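Local coordinates for protein 3-ketosteroid-delta4-5alpha-dehydrogenase (Rhodococcus jostii, PDB 4AT2) that catalyses the FAD-dependent dehydrogenation of 3-ketosteroids, probably introducing the delta-4 double bond into the A ring of 5alpha-steroids during steroid catabolism, at residues N107-T110 against F111-A115; M346-H350 against Q351-A355; S404-E407 against V408-H412; L421-S425 against E426-P430; L438-R441 against G442-L445. All blocks are in the same frame, centred on the assembly; numbering follows the deposited sequence.

Contact 1. Residues N107-T110 against F111-A115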
# COMPACT_ATOMS: atom_id res chain seq x y z
N ASN A 107 6.89 24.47 -11.28
CA ASN A 107 6.22 23.61 -12.25
C ASN A 107 6.59 22.14 -12.05
O ASN A 107 5.73 21.25 -12.08
CB ASN A 107 6.55 24.07 -13.67
CG ASN A 107 5.70 23.38 -14.71
OD1 ASN A 107 4.46 23.39 -14.61
ND2 ASN A 107 6.34 22.76 -15.69
N MET A 108 7.88 21.90 -11.82
CA MET A 108 8.36 20.56 -11.54
C MET A 108 7.69 19.99 -10.28
O MET A 108 7.26 18.84 -10.27
CB MET A 108 9.88 20.59 -11.39
CG MET A 108 10.52 19.23 -11.26
SD MET A 108 12.29 19.48 -11.23
CE MET A 108 12.82 17.85 -10.72
N LYS A 109 7.62 20.81 -9.23
CA LYS A 109 7.00 20.38 -7.96
C LYS A 109 5.52 20.03 -8.17
O LYS A 109 5.04 19.00 -7.68
CB LYS A 109 7.16 21.46 -6.88
CG LYS A 109 6.41 21.13 -5.59
CD LYS A 109 6.40 22.28 -4.58
CE LYS A 109 5.36 22.02 -3.50
NZ LYS A 109 5.55 22.92 -2.32
N THR A 110 4.81 20.86 -8.93
CA THR A 110 3.39 20.65 -9.18
C THR A 110 3.18 19.31 -9.87
O THR A 110 2.30 18.52 -9.48
CB THR A 110 2.80 21.81 -9.99
OG1 THR A 110 2.93 23.02 -9.23
CG2 THR A 110 1.30 21.57 -10.29
N PHE A 111 4.01 19.04 -10.87
CA PHE A 111 3.93 17.75 -11.54
C PHE A 111 4.21 16.59 -10.58
O PHE A 111 3.46 15.60 -10.55
CB PHE A 111 4.88 17.65 -12.75
CG PHE A 111 4.96 16.25 -13.29
CD1 PHE A 111 3.94 15.76 -14.11
CD2 PHE A 111 5.98 15.39 -12.90
CE1 PHE A 111 3.97 14.45 -14.58
CE2 PHE A 111 6.02 14.09 -13.36
CZ PHE A 111 5.02 13.62 -14.20
N MET A 112 5.31 16.70 -9.84
CA MET A 112 5.75 15.57 -9.01
C MET A 112 4.75 15.25 -7.90
O MET A 112 4.49 14.08 -7.62
CB MET A 112 7.14 15.82 -8.43
CG MET A 112 8.24 15.78 -9.49
SD MET A 112 9.88 16.12 -8.82
CE MET A 112 10.31 14.53 -8.09
N MET A 113 4.19 16.28 -7.27
CA MET A 113 3.18 16.07 -6.21
C MET A 113 1.97 15.32 -6.77
O MET A 113 1.42 14.43 -6.12
CB MET A 113 2.73 17.41 -5.59
CG MET A 113 3.80 18.10 -4.75
SD MET A 113 4.44 17.09 -3.40
CE MET A 113 2.96 16.88 -2.40
N ALA A 114 1.57 15.68 -7.99
CA ALA A 114 0.41 15.04 -8.62
C ALA A 114 0.68 13.62 -9.08
O ALA A 114 -0.18 12.74 -8.93
CB ALA A 114 -0.07 15.90 -9.79
N ALA A 115 1.87 13.38 -9.64
CA ALA A 115 2.17 12.12 -10.32
C ALA A 115 2.77 11.06 -9.42
O ALA A 115 2.70 9.88 -9.74
CB ALA A 115 3.09 12.36 -11.52
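N107 and F111 start a run of i to i+4 backbone bonds in the latter part of the alpha-helix 105-115: the amide N of F111 meets N107 O at 3.1 Å. N107 ND2 bonds A180 O and D103 OD1, while the F111 ring meets F175 edge-to-face. At M108 the main-chain oxygen takes the N of M112, and the two sulfur-bearing chains run side by side in the same direction. M108 is stretched out from CG to CE, whereas M112 bends at its last torsion (chi3 79°); the touch is methyl to sulfur, M108 CE to M112 SD at 3.9 Å. Helix 122-130 receives both of them, at C129, and Y88 of strand 87-88 touches them too. One residue on, K109 and M113 also lie side by side, with K109 CG 4.1 Å from M113 CG. The extended lysine carries NZ on to E122, a salt bridge, and to T126. T110 closes the segment. Its OG1 folds back to E106 O, and its carbonyl accepts the A114 amide in the longest of the four bonds, 3.3 Å from T110 O to A114 N; A114 CB lies 3.5 Å from that same T110 O.

Contact 2. Residues M346-H350 against Q351-A355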
# COMPACT_ATOMS: atom_id res chain seq x y z
N MET A 346 -1.23 1.24 -13.77
CA MET A 346 -2.69 1.20 -13.90
C MET A 346 -3.16 -0.23 -14.17
O MET A 346 -4.19 -0.67 -13.65
CB MET A 346 -3.18 2.14 -15.01
CG MET A 346 -2.83 3.61 -14.83
SD MET A 346 -3.43 4.37 -13.31
CE MET A 346 -1.98 4.30 -12.25
N THR A 347 -2.40 -0.94 -15.00
CA THR A 347 -2.76 -2.30 -15.38
C THR A 347 -2.70 -3.25 -14.19
O THR A 347 -3.67 -3.95 -13.89
CB THR A 347 -1.87 -2.80 -16.54
OG1 THR A 347 -2.01 -1.90 -17.65
CG2 THR A 347 -2.29 -4.22 -16.98
N LEU A 348 -1.56 -3.27 -13.50
CA LEU A 348 -1.38 -4.15 -12.36
C LEU A 348 -2.27 -3.76 -11.19
O LEU A 348 -2.92 -4.62 -10.60
CB LEU A 348 0.08 -4.16 -11.90
CG LEU A 348 0.39 -5.00 -10.65
CD1 LEU A 348 0.12 -6.48 -10.94
CD2 LEU A 348 1.84 -4.79 -10.27
N PHE A 349 -2.30 -2.47 -10.86
CA PHE A 349 -3.00 -2.03 -9.66
C PHE A 349 -4.52 -2.10 -9.84
O PHE A 349 -5.24 -2.55 -8.94
CB PHE A 349 -2.66 -0.58 -9.28
CG PHE A 349 -1.21 -0.33 -8.88
CD1 PHE A 349 -0.30 -1.37 -8.69
CD2 PHE A 349 -0.79 0.98 -8.66
CE1 PHE A 349 1.01 -1.09 -8.31
CE2 PHE A 349 0.52 1.26 -8.30
CZ PHE A 349 1.42 0.23 -8.12
N HIS A 350 -5.01 -1.62 -10.99
CA HIS A 350 -6.44 -1.32 -11.12
C HIS A 350 -7.22 -2.18 -12.06
O HIS A 350 -8.46 -2.15 -12.04
CB HIS A 350 -6.65 0.15 -11.46
CG HIS A 350 -5.88 1.08 -10.56
ND1 HIS A 350 -5.93 0.99 -9.21
CD2 HIS A 350 -5.03 2.14 -10.85
CE1 HIS A 350 -5.14 1.93 -8.67
NE2 HIS A 350 -4.60 2.64 -9.67
N GLN A 351 -6.51 -2.95 -12.90
CA GLN A 351 -7.17 -3.80 -13.90
C GLN A 351 -6.86 -5.29 -13.72
O GLN A 351 -6.96 -6.09 -14.69
CB GLN A 351 -6.84 -3.36 -15.35
CG GLN A 351 -7.03 -1.86 -15.63
CD GLN A 351 -8.42 -1.33 -15.32
OE1 GLN A 351 -9.43 -2.02 -15.47
NE2 GLN A 351 -8.48 -0.07 -14.87
N ASP A 352 -6.49 -5.65 -12.49
CA ASP A 352 -6.16 -7.03 -12.12
C ASP A 352 -5.12 -7.66 -13.05
O ASP A 352 -5.16 -8.86 -13.34
CB ASP A 352 -7.42 -7.90 -12.07
CG ASP A 352 -7.22 -9.17 -11.27
OD1 ASP A 352 -6.45 -9.13 -10.29
OD2 ASP A 352 -7.83 -10.20 -11.63
N ASN A 353 -4.21 -6.82 -13.53
CA ASN A 353 -3.10 -7.22 -14.40
C ASN A 353 -3.53 -7.76 -15.77
O ASN A 353 -2.74 -8.41 -16.45
CB ASN A 353 -2.19 -8.24 -13.68
CG ASN A 353 -0.75 -8.13 -14.09
OD1 ASN A 353 -0.31 -7.09 -14.60
ND2 ASN A 353 0.02 -9.19 -13.86
N GLN A 354 -4.77 -7.47 -16.17
CA GLN A 354 -5.30 -7.95 -17.45
C GLN A 354 -5.38 -6.81 -18.44
O GLN A 354 -6.06 -5.81 -18.18
CB GLN A 354 -6.73 -8.50 -17.29
CG GLN A 354 -6.91 -9.43 -16.12
CD GLN A 354 -6.16 -10.71 -16.30
OE1 GLN A 354 -6.52 -11.53 -17.14
NE2 GLN A 354 -5.12 -10.90 -15.50
N ALA A 355 -4.69 -6.95 -19.58
CA ALA A 355 -4.73 -5.94 -20.63
C ALA A 355 -4.58 -6.58 -22.00
O ALA A 355 -3.93 -7.61 -22.13
CB ALA A 355 -3.63 -4.91 -20.42
O HOH W 1 -3.68 -7.16 -9.90
O HOH W 2 -7.01 -4.51 -9.89
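T347 sets CG2 anti to its backbone N, with OG1 at chi1 -58° bonded to the Y333 hydroxyl, and this turns the methyl toward the returning chain, CG2 3.8 Å from A355 CB. L348 leaves with CG anti to N as well (chi1 177°), which lays CD1 against the amide of N353, 3.7 Å from N353 CG. Here helix 340-350 ends and the chain reverses through a type I' beta turn from Q351 to Q354, closed by the Q354 N to Q351 O bond, on its way to strand 356-360. The backbone oxygen of T347 is gripped twice, Q351 N to T347 O at 3.2 Å and N353 N to T347 O at 2.9 Å, the two donors arriving from opposite faces of its carbonyl plane. Q351 bends at chi2 and folds its amide back over the end of the helix, CD 3.4 Å from H350 O, and OE1 is held by N327. With an alanine here, N327 would probably lose that acceptor and the H350 carbonyl the group lying against it. Waters meet the carbonyls of L348 and F349; one joins F349 O to the D352 amide, 2.8 Å from F349 O. The H350 ring has F349 CB over its centre and pairs ND1 to ND1 with H350 of the second subunit. Since two ring nitrogens share that bond, one imidazole must offer a lone pair and the other an N-H, which is likely to disfavour protonating both rings at once.

Contact 3. Residues S404-E407 against V408-H412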
# COMPACT_ATOMS: atom_id res chain seq x y z
N SER A 404 -18.61 -2.33 -28.53
CA SER A 404 -19.10 -1.03 -28.07
C SER A 404 -17.95 -0.09 -27.73
O SER A 404 -18.01 1.09 -28.08
CB SER A 404 -20.06 -1.17 -26.89
OG SER A 404 -19.42 -1.75 -25.77
N THR A 405 -16.91 -0.60 -27.08
CA THR A 405 -15.72 0.20 -26.79
C THR A 405 -15.15 0.82 -28.06
O THR A 405 -14.85 2.01 -28.11
CB THR A 405 -14.66 -0.67 -26.09
OG1 THR A 405 -15.12 -0.93 -24.76
CG2 THR A 405 -13.27 0.02 -26.03
N VAL A 406 -15.04 -0.00 -29.10
CA VAL A 406 -14.45 0.46 -30.35
C VAL A 406 -15.40 1.41 -31.09
O VAL A 406 -14.95 2.40 -31.68
CB VAL A 406 -14.00 -0.73 -31.24
CG1 VAL A 406 -13.54 -0.25 -32.62
CG2 VAL A 406 -12.89 -1.51 -30.54
N GLU A 407 -16.70 1.13 -31.04
CA GLU A 407 -17.68 2.01 -31.70
C GLU A 407 -17.62 3.43 -31.12
O GLU A 407 -17.56 4.41 -31.87
CB GLU A 407 -19.11 1.45 -31.58
CG GLU A 407 -19.41 0.32 -32.55
CD GLU A 407 -20.67 -0.45 -32.18
OE1 GLU A 407 -21.45 0.01 -31.31
OE2 GLU A 407 -20.86 -1.55 -32.75
N VAL A 408 -17.61 3.53 -29.80
CA VAL A 408 -17.61 4.83 -29.12
C VAL A 408 -16.26 5.52 -29.36
O VAL A 408 -16.21 6.71 -29.70
CB VAL A 408 -17.93 4.69 -27.61
CG1 VAL A 408 -17.77 6.02 -26.86
CG2 VAL A 408 -19.34 4.14 -27.44
N TYR A 409 -15.18 4.76 -29.25
CA TYR A 409 -13.85 5.32 -29.49
C TYR A 409 -13.78 5.89 -30.90
O TYR A 409 -13.31 7.01 -31.11
CB TYR A 409 -12.76 4.26 -29.30
CG TYR A 409 -11.37 4.79 -29.57
CD1 TYR A 409 -10.68 5.50 -28.59
CD2 TYR A 409 -10.76 4.59 -30.81
CE1 TYR A 409 -9.40 5.99 -28.84
CE2 TYR A 409 -9.48 5.07 -31.06
CZ TYR A 409 -8.81 5.77 -30.07
OH TYR A 409 -7.55 6.26 -30.31
N ASN A 410 -14.24 5.10 -31.86
CA ASN A 410 -14.17 5.51 -33.26
C ASN A 410 -15.04 6.70 -33.59
O ASN A 410 -14.66 7.52 -34.43
CB ASN A 410 -14.52 4.35 -34.19
CG ASN A 410 -13.38 3.37 -34.36
OD1 ASN A 410 -12.30 3.55 -33.78
ND2 ASN A 410 -13.60 2.34 -35.19
N LYS A 411 -16.21 6.79 -32.96
CA LYS A 411 -17.10 7.94 -33.23
C LYS A 411 -16.38 9.24 -32.89
O LYS A 411 -16.38 10.20 -33.68
CB LYS A 411 -18.40 7.80 -32.42
CG LYS A 411 -19.34 8.98 -32.57
CD LYS A 411 -20.66 8.74 -31.83
CE LYS A 411 -20.53 9.06 -30.35
NZ LYS A 411 -20.42 7.83 -29.51
N HIS A 412 -15.73 9.27 -31.74
CA HIS A 412 -15.00 10.46 -31.32
C HIS A 412 -13.68 10.59 -32.02
O HIS A 412 -13.25 11.69 -32.34
CB HIS A 412 -14.85 10.49 -29.81
CG HIS A 412 -16.16 10.60 -29.08
ND1 HIS A 412 -16.83 11.77 -28.97
CD2 HIS A 412 -16.95 9.64 -28.46
CE1 HIS A 412 -17.98 11.57 -28.28
NE2 HIS A 412 -18.05 10.26 -27.97
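V406 and N410 lie one turn apart on the alpha-helix 401-413, and their side chains run alongside each other, pointing the same way. The valine has CG1 anti to its backbone N (chi1 173°), and that branch touches the asparagine amide, CG1 to N410 ND2 at 3.6 Å. N410 instead swings CG back beside its own N (chi1 -78°), so that the flat amide settles over the end of the V406 carbonyl, with N410 CG 3.3 Å from V406 O. This same oxygen takes the N410 backbone amide at 2.8 Å from N to O. The amide oxygen OD1 accepts I431 N, which ties the helix to the chain that returns past P430.

Y409 sends its ring out on a neighbouring side of the helix. Y409 CB lies 3.3 Å from T405 O, and CG anti to the backbone N (chi1 178°) aims the phenol along I324 and R332 to K423, which meets the hydroxyl. T405 OG1 bonds A401 O and G330 O. Facing the second subunit are S404, V408, K411 and H412. S404 OG bonds G400 O of its own chain, and the side chain packs on S404 of the second subunit. K411 bends at chi3 and chi4, bringing NZ to A399 O of that subunit, while H412 NE2 reaches the same oxygen. V408 packs on G400 of the second subunit, and within its own helix it rests one methyl on a carbonyl, V408 CG2 3.4 Å from S404 O.

Contact 4. Residues L421-S425 against E426-P430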
# COMPACT_ATOMS: atom_id res chain seq x y z
N LEU A 421 -10.44 9.43 -22.19
CA LEU A 421 -9.13 9.31 -21.53
C LEU A 421 -8.12 10.38 -21.93
O LEU A 421 -7.03 10.46 -21.35
CB LEU A 421 -8.55 7.90 -21.76
CG LEU A 421 -9.29 6.86 -20.89
CD1 LEU A 421 -9.28 5.49 -21.52
CD2 LEU A 421 -8.75 6.85 -19.47
N HIS A 422 -8.48 11.21 -22.90
CA HIS A 422 -7.65 12.36 -23.29
C HIS A 422 -6.28 12.02 -23.83
O HIS A 422 -5.33 12.78 -23.64
CB HIS A 422 -7.59 13.40 -22.17
CG HIS A 422 -8.96 13.76 -21.66
ND1 HIS A 422 -9.83 14.47 -22.40
CD2 HIS A 422 -9.61 13.44 -20.48
CE1 HIS A 422 -10.98 14.62 -21.71
NE2 HIS A 422 -10.85 13.97 -20.54
N LYS A 423 -6.16 10.89 -24.51
CA LYS A 423 -4.98 10.68 -25.36
C LYS A 423 -4.85 11.89 -26.31
O LYS A 423 -5.85 12.37 -26.84
CB LYS A 423 -5.10 9.35 -26.13
CG LYS A 423 -3.99 9.09 -27.14
CD LYS A 423 -4.00 7.65 -27.60
CE LYS A 423 -5.30 7.29 -28.32
NZ LYS A 423 -5.34 5.82 -28.60
N LYS A 424 -3.63 12.38 -26.50
CA LYS A 424 -3.41 13.51 -27.41
C LYS A 424 -3.91 13.23 -28.82
O LYS A 424 -3.76 12.13 -29.34
CB LYS A 424 -1.94 13.87 -27.44
CG LYS A 424 -1.44 14.49 -26.14
CD LYS A 424 -0.04 15.09 -26.30
CE LYS A 424 1.02 14.06 -26.68
NZ LYS A 424 1.15 12.94 -25.68
N SER A 425 -4.47 14.27 -29.42
CA SER A 425 -5.13 14.18 -30.73
C SER A 425 -4.24 13.60 -31.83
O SER A 425 -4.72 12.89 -32.71
CB SER A 425 -5.66 15.55 -31.13
OG SER A 425 -6.50 15.43 -32.24
N GLU A 426 -2.94 13.88 -31.77
CA GLU A 426 -1.98 13.34 -32.74
C GLU A 426 -1.99 11.80 -32.82
O GLU A 426 -1.62 11.22 -33.84
CB GLU A 426 -0.57 13.84 -32.44
CG GLU A 426 -0.20 13.88 -30.95
CD GLU A 426 -0.38 15.26 -30.31
OE1 GLU A 426 -1.49 15.85 -30.39
OE2 GLU A 426 0.60 15.76 -29.71
N TRP A 427 -2.38 11.15 -31.72
CA TRP A 427 -2.44 9.68 -31.68
C TRP A 427 -3.85 9.14 -31.82
O TRP A 427 -4.06 7.93 -31.70
CB TRP A 427 -1.86 9.17 -30.36
CG TRP A 427 -0.40 9.50 -30.20
CD1 TRP A 427 0.18 10.32 -29.24
CD2 TRP A 427 0.70 9.05 -31.04
NE1 TRP A 427 1.54 10.39 -29.42
CE2 TRP A 427 1.92 9.65 -30.49
CE3 TRP A 427 0.81 8.21 -32.16
CZ2 TRP A 427 3.17 9.42 -31.04
CZ3 TRP A 427 2.08 7.99 -32.71
CH2 TRP A 427 3.22 8.58 -32.16
N VAL A 428 -4.81 10.02 -32.04
CA VAL A 428 -6.21 9.60 -32.07
C VAL A 428 -6.73 9.50 -33.50
O VAL A 428 -6.75 10.48 -34.24
CB VAL A 428 -7.10 10.59 -31.26
CG1 VAL A 428 -8.57 10.26 -31.44
CG2 VAL A 428 -6.73 10.55 -29.78
N LYS A 429 -7.15 8.30 -33.90
CA LYS A 429 -7.84 8.11 -35.17
C LYS A 429 -8.60 6.79 -35.08
O LYS A 429 -8.26 5.96 -34.22
CB LYS A 429 -6.86 8.11 -36.35
CG LYS A 429 -5.86 6.97 -36.35
CD LYS A 429 -5.03 7.04 -37.63
CE LYS A 429 -4.00 5.93 -37.70
NZ LYS A 429 -3.31 6.07 -39.01
N PRO A 430 -9.63 6.61 -35.91
CA PRO A 430 -10.41 5.38 -35.77
C PRO A 430 -9.58 4.12 -35.96
O PRO A 430 -8.63 4.09 -36.75
CB PRO A 430 -11.46 5.50 -36.88
CG PRO A 430 -11.63 6.98 -37.05
CD PRO A 430 -10.25 7.54 -36.88
O HOH W 3 -3.80 5.11 -30.69
O HOH W 4 3.20 11.68 -27.27
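K424 and S425 offer their carbonyls to the amides three residues on, W427 N to K424 O and V428 N to S425 O, both at 2.9 Å, in a short 3-10 turn within the connection from helix 401-413 to strand 435-439. Against this turn K423 stretches from CG anti to its N, bends at chi3 and crosses W427 at about a right angle, its CD 3.8 Å from W427 CB. Further along, K423 CE lies 3.8 Å from V428 CG2, a methyl that also sits 3.4 Å from K424 O. The ammonium of K423 ends at a water near W427 O, and it also meets E336 in a salt bridge and the Y409 hydroxyl. A methionine in its place would probably leave E336 without its counter-charge and the Y409 hydroxyl without this partner. K424 curls through two bent torsions to a second water, 2.9 Å from NZ, which also accepts from W427 NE1 at 3.0 Å and lies in the plane of the indole. D337 and N171 O complete the surroundings of K424 NZ. One lysine is thus water-linked to the W427 carbonyl and the other to its indole N-H. Each ammonium has an acid beside it, E336 for K423 and D337 for K424, which is likely to favour both staying charged.

Contact 5. Residues L438-R441 against G442-L445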
# COMPACT_ATOMS: atom_id res chain seq x y z
N LEU A 438 -3.21 -7.98 -29.10
CA LEU A 438 -2.06 -8.51 -28.38
C LEU A 438 -2.53 -8.91 -26.99
O LEU A 438 -3.22 -8.14 -26.32
CB LEU A 438 -0.97 -7.45 -28.23
CG LEU A 438 -0.08 -7.07 -29.41
CD1 LEU A 438 -0.88 -6.55 -30.60
CD2 LEU A 438 0.95 -6.04 -28.94
N ASP A 439 -2.15 -10.11 -26.56
CA ASP A 439 -2.43 -10.59 -25.20
C ASP A 439 -1.37 -10.05 -24.24
O ASP A 439 -0.23 -10.51 -24.25
CB ASP A 439 -2.45 -12.12 -25.18
CG ASP A 439 -2.94 -12.69 -23.86
OD1 ASP A 439 -3.12 -11.92 -22.89
OD2 ASP A 439 -3.14 -13.92 -23.81
N LEU A 440 -1.76 -9.07 -23.44
CA LEU A 440 -0.83 -8.41 -22.53
C LEU A 440 -1.25 -8.66 -21.08
O LEU A 440 -1.01 -7.84 -20.19
CB LEU A 440 -0.74 -6.91 -22.84
CG LEU A 440 -0.29 -6.57 -24.26
CD1 LEU A 440 -0.35 -5.07 -24.53
CD2 LEU A 440 1.12 -7.08 -24.50
N ARG A 441 -1.89 -9.81 -20.85
CA ARG A 441 -2.17 -10.27 -19.49
C ARG A 441 -0.88 -10.76 -18.84
O ARG A 441 -0.11 -11.48 -19.46
CB ARG A 441 -3.23 -11.36 -19.50
CG ARG A 441 -4.58 -10.85 -19.96
CD ARG A 441 -5.59 -11.96 -20.12
NE ARG A 441 -5.23 -12.87 -21.19
CZ ARG A 441 -6.04 -13.82 -21.65
NH1 ARG A 441 -7.25 -13.97 -21.11
NH2 ARG A 441 -5.65 -14.63 -22.63
N GLY A 442 -0.63 -10.32 -17.60
CA GLY A 442 0.59 -10.73 -16.90
C GLY A 442 1.88 -10.19 -17.50
O GLY A 442 2.91 -10.89 -17.54
N PHE A 443 1.84 -8.94 -17.95
CA PHE A 443 2.99 -8.31 -18.59
C PHE A 443 3.70 -7.28 -17.71
O PHE A 443 4.49 -6.48 -18.19
CB PHE A 443 2.57 -7.67 -19.92
CG PHE A 443 2.86 -8.52 -21.12
CD1 PHE A 443 2.26 -9.77 -21.26
CD2 PHE A 443 3.74 -8.09 -22.09
CE1 PHE A 443 2.52 -10.57 -22.36
CE2 PHE A 443 4.01 -8.89 -23.20
CZ PHE A 443 3.40 -10.12 -23.33
N THR A 444 3.44 -7.33 -16.41
CA THR A 444 4.05 -6.36 -15.51
C THR A 444 5.08 -7.01 -14.59
O THR A 444 5.03 -8.21 -14.31
CB THR A 444 2.99 -5.66 -14.65
OG1 THR A 444 2.24 -6.64 -13.92
CG2 THR A 444 2.03 -4.83 -15.53
N LEU A 445 6.03 -6.19 -14.15
CA LEU A 445 7.00 -6.61 -13.12
C LEU A 445 7.53 -5.33 -12.51
O LEU A 445 7.45 -4.28 -13.13
CB LEU A 445 8.13 -7.45 -13.73
CG LEU A 445 9.13 -6.79 -14.69
CD1 LEU A 445 10.17 -7.83 -15.10
CD2 LEU A 445 8.44 -6.21 -15.92
O HOH W 5 -0.17 -7.01 -17.65
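G442 follows R441 at the corner of the turn, with backbone angles (phi 67°, psi 40°) that suit glycine; any CB here would come 2.8 Å from R441 O. Next, F443 swings its ring back over D439-R441. Its chi1 of -98°, off the usual staggered values, sets the ring against L440, whose CD2 stands over one face, 3.8 Å from the ring centroid and offset toward the rim, in a CH-pi contact. R441 O lies at the edge of this ring, in its plane, 3.4 Å from F443 CD1, and D439 O comes within 3.3 Å of F443 CE1.

The corner is a type II beta turn from L440 to F443, joining strand 435-439 to strand 444-452. No direct bond closes it: a water accepts a hydrogen bond from F443 N at 2.8 Å and lies close to L440 O as well. An Asx turn braces the first half, the R441 backbone N reaching D439 OD1, while the arginine side chain grips the same carboxylate side-on. R441 NE shares OD1 with that amide from the other face of the carboxylate plane, and R441 NH2 meets D439 OD2 at 2.9 Å in a salt bridge; OD2 lies in the guanidinium plane, though NH2 comes to it from above the carboxylate plane. OD2 has a second cation in K382. Past F443 the chain becomes strand again: T444 turns OG1 to N353 OD1, and L445 pairs through its backbone with A312.

Overall arrangement
The five contacts follow one another along the chain without nesting or crossing, and each joins neighbouring residues. Contact 1 is the latter part of helix 105-115 and touches none of the others. Contact 2 closes the turn between helix 340-350 and strand 356-360, and it touches contact 5, the corner between strands 435-439 and 444-452: N353 OD1 meets T444 OG1 at 2.7 Å, and L440 N reaches A355 O. Between them in sequence come contact 3, on helix 401-413, and contact 4, in the connection after it; their centres are about 12 Å apart, joined by Y409 and K423. Contacts 2 and 3 both reach the second subunit, their centres about 22 Å apart, and contact 4 reaches it through L421.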